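Local coordinates for protein putative methyltransferase from antibiotic biosynthesis pathway (Anabaena variabilis ATCC 29413, PDB 3EGE) that probably acts as an S-adenosylmethionine-dependent methyltransferase, with a putative role in antibiotic biosynthesis, at residues I20-A25 / G46-A51; I27-L32 / Y252-T257; A39-G44 / E86-P91; V67-A72 / V78-G83; L102-F107 / L153-L158. All coordinates share one frame; numbering follows the deposited sequence.

Interaction 1 (I20-A25 / G46-A51); sequences IRIVNA and GGYSVA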
# COMPACT_ATOMS: atom_id res chain seq x y z
N ILE A 20 8.83 -6.28 -7.32
CA ILE A 20 10.05 -6.76 -6.64
C ILE A 20 10.82 -5.65 -5.89
O ILE A 20 11.53 -5.93 -4.93
CB ILE A 20 11.01 -7.50 -7.63
CG1 ILE A 20 12.00 -8.41 -6.87
CG2 ILE A 20 11.72 -6.51 -8.59
CD1 ILE A 20 13.01 -9.19 -7.81
N ARG A 21 10.68 -4.40 -6.35
CA ARG A 21 11.30 -3.25 -5.68
C ARG A 21 10.64 -2.93 -4.36
O ARG A 21 11.31 -2.53 -3.41
CB ARG A 21 11.33 -2.05 -6.61
CG ARG A 21 12.32 -2.27 -7.72
CD ARG A 21 12.11 -1.34 -8.84
NE ARG A 21 10.84 -1.57 -9.53
CZ ARG A 21 10.49 -0.97 -10.66
NH1 ARG A 21 11.34 -0.18 -11.30
NH2 ARG A 21 9.30 -1.21 -11.19
N ILE A 22 9.32 -3.12 -4.29
CA ILE A 22 8.59 -2.96 -3.04
C ILE A 22 8.98 -4.12 -2.10
O ILE A 22 9.31 -3.87 -0.94
CB ILE A 22 7.08 -2.86 -3.26
CG1 ILE A 22 6.77 -1.61 -4.11
CG2 ILE A 22 6.37 -2.77 -1.90
CD1 ILE A 22 5.30 -1.35 -4.35
N VAL A 23 9.02 -5.35 -2.62
CA VAL A 23 9.41 -6.54 -1.82
C VAL A 23 10.83 -6.38 -1.26
O VAL A 23 11.04 -6.63 -0.08
CB VAL A 23 9.32 -7.88 -2.62
CG1 VAL A 23 9.81 -9.05 -1.79
CG2 VAL A 23 7.90 -8.10 -3.14
N ASN A 24 11.79 -5.99 -2.11
CA ASN A 24 13.18 -5.74 -1.68
C ASN A 24 13.27 -4.65 -0.59
O ASN A 24 14.04 -4.79 0.36
CB ASN A 24 14.09 -5.36 -2.88
CG ASN A 24 14.30 -6.50 -3.89
OD1 ASN A 24 14.07 -7.67 -3.60
ND2 ASN A 24 14.74 -6.15 -5.09
N ALA A 25 12.46 -3.60 -0.74
CA ALA A 25 12.35 -2.51 0.25
C ALA A 25 11.86 -3.05 1.60
O ALA A 25 12.46 -2.76 2.63
CB ALA A 25 11.39 -1.40 -0.27
N GLY A 46 -3.17 -11.04 -0.45
CA GLY A 46 -2.04 -11.90 -0.06
C GLY A 46 -0.90 -11.96 -1.05
O GLY A 46 -0.01 -12.81 -0.91
N GLY A 47 -0.89 -11.07 -2.05
CA GLY A 47 0.18 -11.00 -3.04
C GLY A 47 1.53 -10.78 -2.38
O GLY A 47 2.47 -11.53 -2.66
N TYR A 48 1.62 -9.77 -1.51
CA TYR A 48 2.87 -9.49 -0.76
C TYR A 48 3.23 -10.58 0.29
O TYR A 48 4.43 -10.87 0.50
CB TYR A 48 2.87 -8.07 -0.17
CG TYR A 48 3.17 -7.06 -1.26
CD1 TYR A 48 4.50 -6.79 -1.65
CD2 TYR A 48 2.13 -6.43 -1.97
CE1 TYR A 48 4.79 -5.87 -2.71
CE2 TYR A 48 2.40 -5.54 -3.02
CZ TYR A 48 3.73 -5.25 -3.38
OH TYR A 48 4.00 -4.37 -4.40
N SER A 49 2.19 -11.19 0.88
CA SER A 49 2.32 -12.32 1.81
C SER A 49 3.06 -13.47 1.12
O SER A 49 4.06 -13.98 1.65
CB SER A 49 0.95 -12.80 2.32
OG SER A 49 0.14 -11.71 2.76
N VAL A 50 2.59 -13.83 -0.08
CA VAL A 50 3.21 -14.91 -0.88
C VAL A 50 4.59 -14.50 -1.40
O VAL A 50 5.53 -15.30 -1.35
CB VAL A 50 2.30 -15.35 -2.08
CG1 VAL A 50 3.04 -16.36 -3.02
CG2 VAL A 50 0.98 -15.95 -1.55
N ALA A 51 4.69 -13.26 -1.88
CA ALA A 51 5.95 -12.69 -2.38
C ALA A 51 7.05 -12.73 -1.29
O ALA A 51 8.18 -13.15 -1.56
CB ALA A 51 5.71 -11.24 -2.91
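Y48 reaches from the helix at 47-51 to I22 and V23 on the helix at 20-25. Its CB makes no close contact with 20-25. CG is anti to the carbonyl carbon (chi1 -76°), and this sends the ring across the gap, where its contacts can be followed outward. Y48 CD1 lies 3.9 Å from V23 CG2. Y48 CE1 comes next and sits 3.6 Å from I22 CG2. Y48 CZ is 3.9 Å from I22 CG2. At the tip, Y48 OH is 3.3 Å from I22 CD1 and 3.6 Å from I22 CB. The I22 side chain therefore lies across the outer end of the ring, at about a right angle to it. The hydroxyl is not left in a purely apolar setting, because it is hydrogen-bonded to D186 OD2 and to D19 N. These bonds help fix where the ring ends. Beside the ring, V23 CG2 also packs on A51 CB at 3.8 Å. No hydrogen bond joins the two segments. The short helix axes approach to 10.8 Å and cross at -66°. Helix 47-53 follows a glycine-rich turn that resembles a GxGxxG motif. Both helices rest on the central sheet, I22 on F178 and S49 on V59 and A61.

Interaction 2 (I27-L32 / Y252-T257); sequences INLLNL and YRFIYT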
# COMPACT_ATOMS: atom_id res chain seq x y z
N ILE A 27 11.85 -6.29 2.61
CA ILE A 27 12.87 -7.22 3.07
C ILE A 27 14.04 -6.50 3.74
O ILE A 27 14.51 -6.94 4.79
CB ILE A 27 13.38 -8.16 1.91
CG1 ILE A 27 12.28 -9.15 1.50
CG2 ILE A 27 14.65 -8.96 2.30
CD1 ILE A 27 11.93 -10.24 2.53
N ASN A 28 14.49 -5.38 3.15
CA ASN A 28 15.62 -4.61 3.71
C ASN A 28 15.28 -3.97 5.05
O ASN A 28 16.08 -4.05 5.99
CB ASN A 28 16.19 -3.62 2.68
CG ASN A 28 16.83 -4.34 1.46
OD1 ASN A 28 17.47 -5.39 1.60
ND2 ASN A 28 16.65 -3.76 0.28
N LEU A 29 14.08 -3.40 5.16
CA LEU A 29 13.62 -2.82 6.44
C LEU A 29 13.39 -3.87 7.55
O LEU A 29 13.57 -3.57 8.74
CB LEU A 29 12.35 -1.98 6.23
CG LEU A 29 12.56 -0.66 5.47
CD1 LEU A 29 11.22 0.03 5.22
CD2 LEU A 29 13.56 0.27 6.22
N LEU A 30 12.98 -5.08 7.17
CA LEU A 30 12.75 -6.18 8.11
C LEU A 30 14.05 -6.70 8.66
O LEU A 30 14.13 -7.02 9.85
CB LEU A 30 11.97 -7.34 7.45
CG LEU A 30 10.47 -7.15 7.23
CD1 LEU A 30 9.96 -8.31 6.39
CD2 LEU A 30 9.66 -7.04 8.55
N ASN A 31 15.04 -6.83 7.78
CA ASN A 31 16.37 -7.29 8.13
C ASN A 31 16.34 -8.56 9.02
O ASN A 31 16.93 -8.61 10.10
CB ASN A 31 17.14 -6.13 8.79
CG ASN A 31 18.58 -6.48 9.05
OD1 ASN A 31 19.24 -7.10 8.20
ND2 ASN A 31 19.07 -6.17 10.24
N LEU A 32 15.60 -9.55 8.55
CA LEU A 32 15.40 -10.81 9.24
C LEU A 32 16.15 -11.93 8.53
O LEU A 32 16.28 -11.89 7.32
CB LEU A 32 13.91 -11.17 9.29
CG LEU A 32 13.06 -10.39 10.29
CD1 LEU A 32 11.58 -10.70 10.03
CD2 LEU A 32 13.43 -10.70 11.75
N TYR A 252 4.18 8.48 -0.88
CA TYR A 252 4.30 7.13 -0.31
C TYR A 252 5.53 7.11 0.60
O TYR A 252 6.61 7.61 0.22
CB TYR A 252 4.36 6.04 -1.37
CG TYR A 252 3.07 5.90 -2.14
CD1 TYR A 252 2.82 6.70 -3.28
CD2 TYR A 252 2.09 5.01 -1.72
CE1 TYR A 252 1.62 6.60 -4.02
CE2 TYR A 252 0.86 4.86 -2.44
CZ TYR A 252 0.63 5.67 -3.60
OH TYR A 252 -0.55 5.59 -4.34
N ARG A 253 5.34 6.52 1.78
CA ARG A 253 6.33 6.50 2.84
C ARG A 253 6.37 5.17 3.61
O ARG A 253 5.33 4.59 3.93
CB ARG A 253 5.97 7.57 3.88
CG ARG A 253 5.99 9.01 3.42
CD ARG A 253 7.43 9.53 3.31
NE ARG A 253 7.46 10.91 2.84
CZ ARG A 253 7.26 11.33 1.59
NH1 ARG A 253 7.00 10.50 0.61
NH2 ARG A 253 7.31 12.62 1.31
N PHE A 254 7.59 4.70 3.90
CA PHE A 254 7.78 3.58 4.82
C PHE A 254 7.95 4.20 6.21
O PHE A 254 8.79 5.09 6.38
CB PHE A 254 9.01 2.73 4.50
CG PHE A 254 8.80 1.78 3.36
CD1 PHE A 254 8.06 0.62 3.55
CD2 PHE A 254 9.36 2.03 2.10
CE1 PHE A 254 7.87 -0.30 2.49
CE2 PHE A 254 9.16 1.12 1.02
CZ PHE A 254 8.42 -0.04 1.22
N ILE A 255 7.08 3.81 7.14
CA ILE A 255 7.22 4.13 8.57
C ILE A 255 7.70 2.79 9.17
O ILE A 255 7.12 1.73 8.88
CB ILE A 255 5.89 4.47 9.28
CG1 ILE A 255 5.29 5.78 8.82
CG2 ILE A 255 6.14 4.67 10.77
CD1 ILE A 255 3.95 6.01 9.56
N TYR A 256 8.75 2.87 9.99
CA TYR A 256 9.33 1.68 10.60
C TYR A 256 10.04 1.94 11.93
O TYR A 256 10.61 3.02 12.14
CB TYR A 256 10.31 0.99 9.63
CG TYR A 256 11.45 1.87 9.19
CD1 TYR A 256 11.29 2.77 8.13
CD2 TYR A 256 12.70 1.83 9.84
CE1 TYR A 256 12.35 3.60 7.71
CE2 TYR A 256 13.76 2.67 9.43
CZ TYR A 256 13.57 3.55 8.36
OH TYR A 256 14.59 4.39 7.95
N THR A 257 9.99 0.93 12.79
CA THR A 257 10.68 0.96 14.07
C THR A 257 12.17 0.66 13.90
O THR A 257 12.61 -0.03 12.96
CB THR A 257 10.10 -0.04 15.06
OG1 THR A 257 9.99 -1.32 14.43
CG2 THR A 257 8.73 0.41 15.54
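L29 divides its two methyl groups between the aromatic rings of F254 and Y256. The leucine meets the tyrosine at about a right angle. Its CD2 stands over the centre of the Y256 ring, 3.7 Å from the centroid and only 4° off the normal. This is a CH-pi contact with the ring face. The Y256 ring is brought there by its first torsion, with CG between the backbone N and the carbonyl carbon (chi1 59°). The approach to F254 is different. L29 CD1 comes in obliquely and lies 3.5 Å from F254 CG and 3.6 Å from F254 CB. It thus touches the root of the phenylalanine side chain, not its far end. F254 and Y256 alternate with I255, whose CB points away, so one side of the strand at 252-257 presents both rings to the helix that ends at L30. V127 of the neighbouring strand 126-131 also touches L29. The carbonyl oxygen of L29 is hydrogen-bonded to T125 OG1. Across the two segments there is no hydrogen bond. Between them the contact is apolar and made by the L29 methyls, so it rests on dispersion and the CH-pi contact.

Interaction 3 (A39-G44 / E86-P91); sequences ADIGAG and ENLALP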
# COMPACT_ATOMS: atom_id res chain seq x y z
N ALA A 39 4.09 -11.25 10.63
CA ALA A 39 2.65 -11.06 10.55
C ALA A 39 2.46 -9.99 9.48
O ALA A 39 3.21 -9.01 9.44
CB ALA A 39 2.08 -10.62 11.85
N ASP A 40 1.49 -10.24 8.57
CA ASP A 40 1.08 -9.30 7.51
C ASP A 40 -0.35 -8.90 7.88
O ASP A 40 -1.31 -9.70 7.71
CB ASP A 40 1.16 -9.97 6.12
CG ASP A 40 0.83 -9.01 4.95
OD1 ASP A 40 0.58 -7.79 5.16
OD2 ASP A 40 0.83 -9.50 3.79
N ILE A 41 -0.49 -7.69 8.42
CA ILE A 41 -1.76 -7.17 8.93
C ILE A 41 -2.39 -6.35 7.82
O ILE A 41 -1.80 -5.39 7.36
CB ILE A 41 -1.57 -6.34 10.23
CG1 ILE A 41 -0.68 -7.09 11.28
CG2 ILE A 41 -2.94 -5.90 10.82
CD1 ILE A 41 -1.17 -8.54 11.66
N GLY A 42 -3.58 -6.76 7.40
CA GLY A 42 -4.28 -6.17 6.27
C GLY A 42 -3.61 -6.73 5.03
O GLY A 42 -3.10 -5.98 4.21
N ALA A 43 -3.60 -8.05 4.92
CA ALA A 43 -2.91 -8.76 3.84
C ALA A 43 -3.60 -8.60 2.48
O ALA A 43 -2.96 -8.83 1.43
CB ALA A 43 -2.74 -10.25 4.20
N GLY A 44 -4.89 -8.25 2.51
CA GLY A 44 -5.70 -8.07 1.31
C GLY A 44 -5.74 -9.33 0.51
O GLY A 44 -6.11 -10.37 1.05
N GLU A 86 -7.44 -4.66 14.90
CA GLU A 86 -7.59 -4.29 16.32
C GLU A 86 -7.71 -5.44 17.33
O GLU A 86 -7.72 -5.21 18.55
CB GLU A 86 -8.76 -3.30 16.53
CG GLU A 86 -10.21 -3.80 16.26
CD GLU A 86 -10.72 -3.65 14.82
OE1 GLU A 86 -9.90 -3.29 13.91
OE2 GLU A 86 -11.94 -3.90 14.59
N ASN A 87 -7.88 -6.66 16.81
CA ASN A 87 -8.03 -7.85 17.63
C ASN A 87 -7.48 -9.07 16.87
O ASN A 87 -8.22 -9.82 16.20
CB ASN A 87 -9.49 -8.03 18.02
CG ASN A 87 -9.71 -9.24 18.93
OD1 ASN A 87 -8.84 -9.61 19.75
ND2 ASN A 87 -10.88 -9.85 18.80
N LEU A 88 -6.16 -9.24 16.97
CA LEU A 88 -5.46 -10.33 16.32
C LEU A 88 -5.56 -11.58 17.20
O LEU A 88 -5.38 -11.50 18.41
CB LEU A 88 -4.00 -9.96 16.08
CG LEU A 88 -3.72 -8.68 15.27
CD1 LEU A 88 -2.19 -8.32 15.28
CD2 LEU A 88 -4.23 -8.76 13.84
N ALA A 89 -5.87 -12.73 16.57
CA ALA A 89 -5.94 -14.04 17.26
C ALA A 89 -4.54 -14.64 17.55
O ALA A 89 -4.43 -15.63 18.26
CB ALA A 89 -6.75 -15.01 16.47
N LEU A 90 -3.49 -14.01 17.07
CA LEU A 90 -2.13 -14.48 17.20
C LEU A 90 -1.64 -14.29 18.63
O LEU A 90 -1.94 -13.26 19.22
CB LEU A 90 -1.23 -13.69 16.23
CG LEU A 90 -1.62 -13.69 14.75
CD1 LEU A 90 -0.66 -12.77 13.97
CD2 LEU A 90 -1.66 -15.13 14.20
N PRO A 91 -0.91 -15.27 19.20
CA PRO A 91 -0.43 -15.08 20.56
C PRO A 91 0.60 -13.95 20.74
O PRO A 91 1.12 -13.41 19.77
CB PRO A 91 0.22 -16.43 20.92
CG PRO A 91 -0.30 -17.39 19.92
CD PRO A 91 -0.51 -16.59 18.68
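A39 and I41 on the first strand of the Rossmann-like methyltransferase sheet pack against L90 and L88 of the coil 86-91. A39 CB is 4.1 Å from L90 CD1. D40 points to the other side of the strand, where its OD2 is hydrogen-bonded to S49 OG. I41 returns to the coil side. Its CG1 is anti to the carbonyl carbon (chi1 -49°), and CD1 reaches the end of L88. The two side chains meet tip to tip, with I41 CD1 3.8 Å from both L88 CD1 and L88 CD2. L88 and L90, either side of A89 in sequence, pair with I41 and A39 in reverse order. All four are buried, and I120 of helix 110-120 touches both A39 and L88. The strand then opens into the glycine-rich turn. G42 and G44 both have positive phi and belong to a GxGxxG-type sequence, consistent with the cofactor-binding loop of this superfamily. A43 lies between them and touches A61. At the end of the turn, the backbone N of G44 donates a hydrogen bond to E63 OE1.

Interaction 4 (V67-A72 / V78-G83); sequences VMRQQA and VEWFTG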
# COMPACT_ATOMS: atom_id res chain seq x y z
N VAL A 67 -13.94 -12.46 1.22
CA VAL A 67 -13.75 -12.49 -0.24
C VAL A 67 -12.25 -12.63 -0.54
O VAL A 67 -11.84 -13.69 -1.00
CB VAL A 67 -14.35 -11.19 -0.92
CG1 VAL A 67 -13.88 -11.01 -2.38
CG2 VAL A 67 -15.89 -11.18 -0.82
N MSE A 68 -11.46 -11.59 -0.21
CA MSE A 68 -9.98 -11.56 -0.45
C MSE A 68 -9.17 -12.80 0.07
O MSE A 68 -8.03 -13.00 -0.39
CB MSE A 68 -9.35 -10.21 0.03
CG MSE A 68 -9.51 -8.98 -0.92
SE MSE A 68 -9.02 -7.14 -0.10
CE MSE A 68 -8.83 -6.01 -1.71
N ARG A 69 -9.72 -13.61 0.99
CA ARG A 69 -9.10 -14.90 1.40
C ARG A 69 -9.18 -15.89 0.23
O ARG A 69 -8.18 -16.54 -0.11
CB ARG A 69 -9.82 -15.57 2.60
CG ARG A 69 -9.15 -16.93 3.09
CD ARG A 69 -10.11 -17.96 3.71
NE ARG A 69 -10.62 -17.67 5.06
CZ ARG A 69 -11.57 -18.39 5.69
NH1 ARG A 69 -12.13 -19.47 5.12
NH2 ARG A 69 -11.97 -18.04 6.92
N GLN A 70 -10.39 -16.03 -0.34
CA GLN A 70 -10.66 -16.94 -1.47
C GLN A 70 -9.81 -16.55 -2.69
O GLN A 70 -9.14 -17.39 -3.27
CB GLN A 70 -12.17 -16.95 -1.79
CG GLN A 70 -13.03 -17.53 -0.62
CD GLN A 70 -14.48 -17.02 -0.59
OE1 GLN A 70 -14.94 -16.30 -1.48
NE2 GLN A 70 -15.20 -17.40 0.46
N GLN A 71 -9.80 -15.26 -3.04
CA GLN A 71 -8.90 -14.71 -4.08
C GLN A 71 -7.45 -14.64 -3.51
O GLN A 71 -6.94 -13.55 -3.17
CB GLN A 71 -9.37 -13.31 -4.59
CG GLN A 71 -10.53 -13.32 -5.63
CD GLN A 71 -11.87 -13.85 -5.12
OE1 GLN A 71 -12.18 -13.79 -3.93
NE2 GLN A 71 -12.68 -14.36 -6.04
N ALA A 72 -6.81 -15.81 -3.38
CA ALA A 72 -5.45 -15.91 -2.81
C ALA A 72 -4.78 -17.27 -3.07
O ALA A 72 -5.43 -18.32 -2.97
CB ALA A 72 -5.45 -15.62 -1.30
N VAL A 78 2.50 -19.64 4.14
CA VAL A 78 1.55 -18.58 4.45
C VAL A 78 0.38 -19.20 5.23
O VAL A 78 -0.18 -20.20 4.79
CB VAL A 78 1.04 -17.82 3.19
CG1 VAL A 78 0.08 -16.69 3.57
CG2 VAL A 78 2.21 -17.24 2.40
N GLU A 79 0.06 -18.64 6.41
CA GLU A 79 -1.12 -19.05 7.19
C GLU A 79 -2.14 -17.92 7.15
O GLU A 79 -1.81 -16.80 7.49
CB GLU A 79 -0.78 -19.43 8.65
CG GLU A 79 0.23 -20.60 8.80
CD GLU A 79 -0.21 -21.93 8.18
OE1 GLU A 79 -1.38 -22.11 7.78
OE2 GLU A 79 0.64 -22.83 8.08
N TRP A 80 -3.37 -18.23 6.76
CA TRP A 80 -4.42 -17.23 6.60
C TRP A 80 -5.38 -17.16 7.80
O TRP A 80 -5.98 -18.18 8.23
CB TRP A 80 -5.21 -17.47 5.31
CG TRP A 80 -5.81 -16.21 4.86
CD1 TRP A 80 -6.99 -15.63 5.28
CD2 TRP A 80 -5.22 -15.28 3.94
NE1 TRP A 80 -7.19 -14.43 4.63
CE2 TRP A 80 -6.12 -14.18 3.82
CE3 TRP A 80 -4.03 -15.29 3.19
CZ2 TRP A 80 -5.86 -13.09 2.98
CZ3 TRP A 80 -3.76 -14.19 2.35
CH2 TRP A 80 -4.68 -13.10 2.25
N PHE A 81 -5.52 -15.94 8.32
CA PHE A 81 -6.42 -15.60 9.43
C PHE A 81 -7.40 -14.50 8.99
O PHE A 81 -6.96 -13.44 8.49
CB PHE A 81 -5.62 -15.09 10.63
CG PHE A 81 -4.64 -16.09 11.17
CD1 PHE A 81 -3.37 -16.20 10.62
CD2 PHE A 81 -5.01 -16.94 12.21
CE1 PHE A 81 -2.43 -17.15 11.12
CE2 PHE A 81 -4.09 -17.90 12.71
CZ PHE A 81 -2.80 -17.99 12.17
N THR A 82 -8.70 -14.76 9.15
CA THR A 82 -9.74 -13.76 8.89
C THR A 82 -10.03 -13.04 10.22
O THR A 82 -10.45 -13.65 11.18
CB THR A 82 -11.05 -14.34 8.25
OG1 THR A 82 -10.72 -14.98 7.01
CG2 THR A 82 -12.05 -13.20 7.96
N GLY A 83 -9.81 -11.74 10.24
CA GLY A 83 -10.03 -10.94 11.44
C GLY A 83 -9.60 -9.52 11.20
O GLY A 83 -9.02 -9.22 10.15
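The beta-alpha-beta unit of strand 58-62, helix 66-70 and strand 78-81 brings R69 over the indole of W80. The aliphatic part of R69 does most of the touching. Its CG lies 3.7 Å from the centroid of the five-membered ring, 28° off the normal, as a CH-pi contact. R69 CG comes within 3.3 Å of W80 CD1. R69 CB is 3.5 Å from W80 NE1. CG is anti to the backbone N (chi1 -178°), which carries the chain along the indole toward T82, and a bend at chi3 turns the head group. The guanidinium does not stack on the indole, because the two planes are 69° apart. Its edge instead faces T82. R69 NE and R69 NH2 each lie 3.3 Å from T82 OG1, and both hydrogen bonds are weak. A72 CB adds a looser contact over the other ring of the indole, 4.3 Å from W80 CZ3. The contact lies at the surface. The selenomethionine M68 directs its side chain away from W80 and touches T45 in the glycine-rich loop. A 1,2-ethanediol, probably from the crystallisation liquor, lies about 4 Å from the M68 side chain. W80 also touches A61, while E79 and F81 make the backbone bonds that join this outermost strand to strand 58-62.

Interaction 5 (L102-F107 / L153-L158); sequences LAIHHF and LRFLPL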
# COMPACT_ATOMS: atom_id res chain seq x y z
N LEU A 102 0.23 -0.78 2.51
CA LEU A 102 -0.90 0.03 2.02
C LEU A 102 -2.26 -0.50 2.52
O LEU A 102 -3.17 -0.74 1.73
CB LEU A 102 -0.86 0.19 0.48
CG LEU A 102 0.36 0.92 -0.12
CD1 LEU A 102 0.29 0.77 -1.64
CD2 LEU A 102 0.44 2.41 0.29
N ALA A 103 -2.34 -0.65 3.84
CA ALA A 103 -3.52 -1.18 4.52
C ALA A 103 -3.99 -0.40 5.75
O ALA A 103 -5.19 -0.34 5.96
CB ALA A 103 -3.26 -2.64 4.93
N ILE A 104 -3.07 0.19 6.54
CA ILE A 104 -3.41 0.83 7.84
C ILE A 104 -4.49 1.91 7.79
O ILE A 104 -5.16 2.16 8.78
CB ILE A 104 -2.14 1.34 8.65
CG1 ILE A 104 -1.43 2.55 8.00
CG2 ILE A 104 -1.15 0.22 8.87
CD1 ILE A 104 -0.35 3.26 8.93
N HIS A 105 -4.61 2.56 6.62
CA HIS A 105 -5.68 3.53 6.35
C HIS A 105 -7.07 2.94 6.31
O HIS A 105 -8.03 3.69 6.44
CB HIS A 105 -5.41 4.36 5.08
CG HIS A 105 -5.38 3.57 3.82
ND1 HIS A 105 -4.35 2.71 3.50
CD2 HIS A 105 -6.20 3.59 2.74
CE1 HIS A 105 -4.57 2.19 2.30
NE2 HIS A 105 -5.69 2.71 1.82
N HIS A 106 -7.16 1.61 6.16
CA HIS A 106 -8.42 0.89 6.23
C HIS A 106 -8.77 0.42 7.65
O HIS A 106 -9.86 -0.10 7.84
CB HIS A 106 -8.40 -0.32 5.31
CG HIS A 106 -8.19 0.01 3.87
ND1 HIS A 106 -8.95 0.94 3.20
CD2 HIS A 106 -7.35 -0.52 2.95
CE1 HIS A 106 -8.55 1.01 1.94
NE2 HIS A 106 -7.59 0.12 1.76
N PHE A 107 -7.89 0.60 8.65
CA PHE A 107 -8.18 0.16 10.01
C PHE A 107 -9.08 1.16 10.74
O PHE A 107 -8.91 2.38 10.59
CB PHE A 107 -6.90 -0.11 10.85
CG PHE A 107 -5.89 -1.06 10.21
CD1 PHE A 107 -6.21 -1.93 9.16
CD2 PHE A 107 -4.61 -1.15 10.77
CE1 PHE A 107 -5.24 -2.81 8.62
CE2 PHE A 107 -3.64 -2.02 10.24
CZ PHE A 107 -3.96 -2.86 9.17
N LEU A 153 -6.74 12.11 1.13
CA LEU A 153 -6.71 13.21 2.10
C LEU A 153 -7.49 12.93 3.40
O LEU A 153 -7.27 13.63 4.39
CB LEU A 153 -7.15 14.52 1.42
CG LEU A 153 -6.94 15.85 2.14
CD1 LEU A 153 -5.46 16.12 2.36
CD2 LEU A 153 -7.63 16.98 1.38
N ARG A 154 -8.37 11.94 3.39
CA ARG A 154 -9.10 11.51 4.60
C ARG A 154 -8.18 10.93 5.67
O ARG A 154 -8.47 11.08 6.84
CB ARG A 154 -10.22 10.50 4.27
CG ARG A 154 -11.41 11.13 3.56
CD ARG A 154 -12.63 10.20 3.48
NE ARG A 154 -12.55 9.18 2.43
CZ ARG A 154 -12.14 7.90 2.57
NH1 ARG A 154 -11.70 7.39 3.73
NH2 ARG A 154 -12.15 7.10 1.49
N PHE A 155 -7.09 10.31 5.27
CA PHE A 155 -6.18 9.69 6.22
C PHE A 155 -5.26 10.70 6.91
O PHE A 155 -5.10 11.78 6.43
CB PHE A 155 -5.39 8.55 5.53
CG PHE A 155 -4.66 7.63 6.48
CD1 PHE A 155 -5.30 7.11 7.63
CD2 PHE A 155 -3.35 7.23 6.20
CE1 PHE A 155 -4.61 6.28 8.52
CE2 PHE A 155 -2.68 6.38 7.06
CZ PHE A 155 -3.31 5.90 8.22
N LEU A 156 -4.73 10.33 8.07
CA LEU A 156 -3.88 11.15 8.91
C LEU A 156 -2.56 11.63 8.30
O LEU A 156 -1.95 10.92 7.51
CB LEU A 156 -3.45 10.36 10.15
CG LEU A 156 -4.44 9.86 11.17
CD1 LEU A 156 -3.68 9.00 12.19
CD2 LEU A 156 -5.16 11.02 11.82
N PRO A 157 -2.11 12.84 8.71
CA PRO A 157 -0.77 13.29 8.36
C PRO A 157 0.33 12.30 8.83
O PRO A 157 0.15 11.64 9.86
CB PRO A 157 -0.64 14.61 9.14
CG PRO A 157 -2.03 15.10 9.22
CD PRO A 157 -2.85 13.88 9.44
N LEU A 158 1.44 12.24 8.09
CA LEU A 158 2.54 11.31 8.40
C LEU A 158 3.06 11.46 9.84
O LEU A 158 3.37 10.46 10.48
CB LEU A 158 3.71 11.50 7.42
CG LEU A 158 4.76 10.37 7.38
CD1 LEU A 158 4.17 9.11 6.73
CD2 LEU A 158 6.00 10.86 6.64
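F155 packs one face of its ring on H105 and the end of the ring on I104. The face contact is of the CH-pi kind. H105 CB stands over the ring centre, 3.6 Å from the centroid and 10° off the normal. With chi1 at -166°, the F155 ring extends from its backbone toward the 3-10 turn of the other segment. The imidazole of H105 leads away from the phenylalanine and meets F131 edge-to-face. The apolar contact is made by I104, whose side chain crosses that of F155 at about a right angle. I104 CG1 is 3.8 Å from F155 CZ. I104 CD1 is 4.0 Å from F155 CZ. I104 and H105 belong to the 3-10 turn 104-106, after strand 97-101, the fourth strand of the Rossmann-like sheet. In related methyltransferases the loop after this strand usually borders the active site. No hydrogen bond crosses the contact. H106 N bonds to A103 O at 2.8 Å and F107 N to I104 O at 3.1 Å, which closes the turn. On the other segment, F155 O accepts a hydrogen bond from R134 NH2, and L158 N donates one to D132 OD2.

From the N terminus, helix 20-30 serves two contacts. Interaction 1 closes a short loop from it to helix 47-53. Interaction 2 closes a very long one to strand 252-258, near the C terminus. These two cross along the chain. Interaction 3, from strand 37-41 to the coil 86-91, also crosses interaction 1 but lies wholly within the span of interaction 2. Interaction 4 is a local closure inside interaction 3, and W80 touches the glycine-rich turn of 39-44. Interaction 5 follows, again within interaction 2, and joins the loop after strand 97-101 to 153-158, which leads into helix 158-169. Together they tie helices and loops around one central sheet.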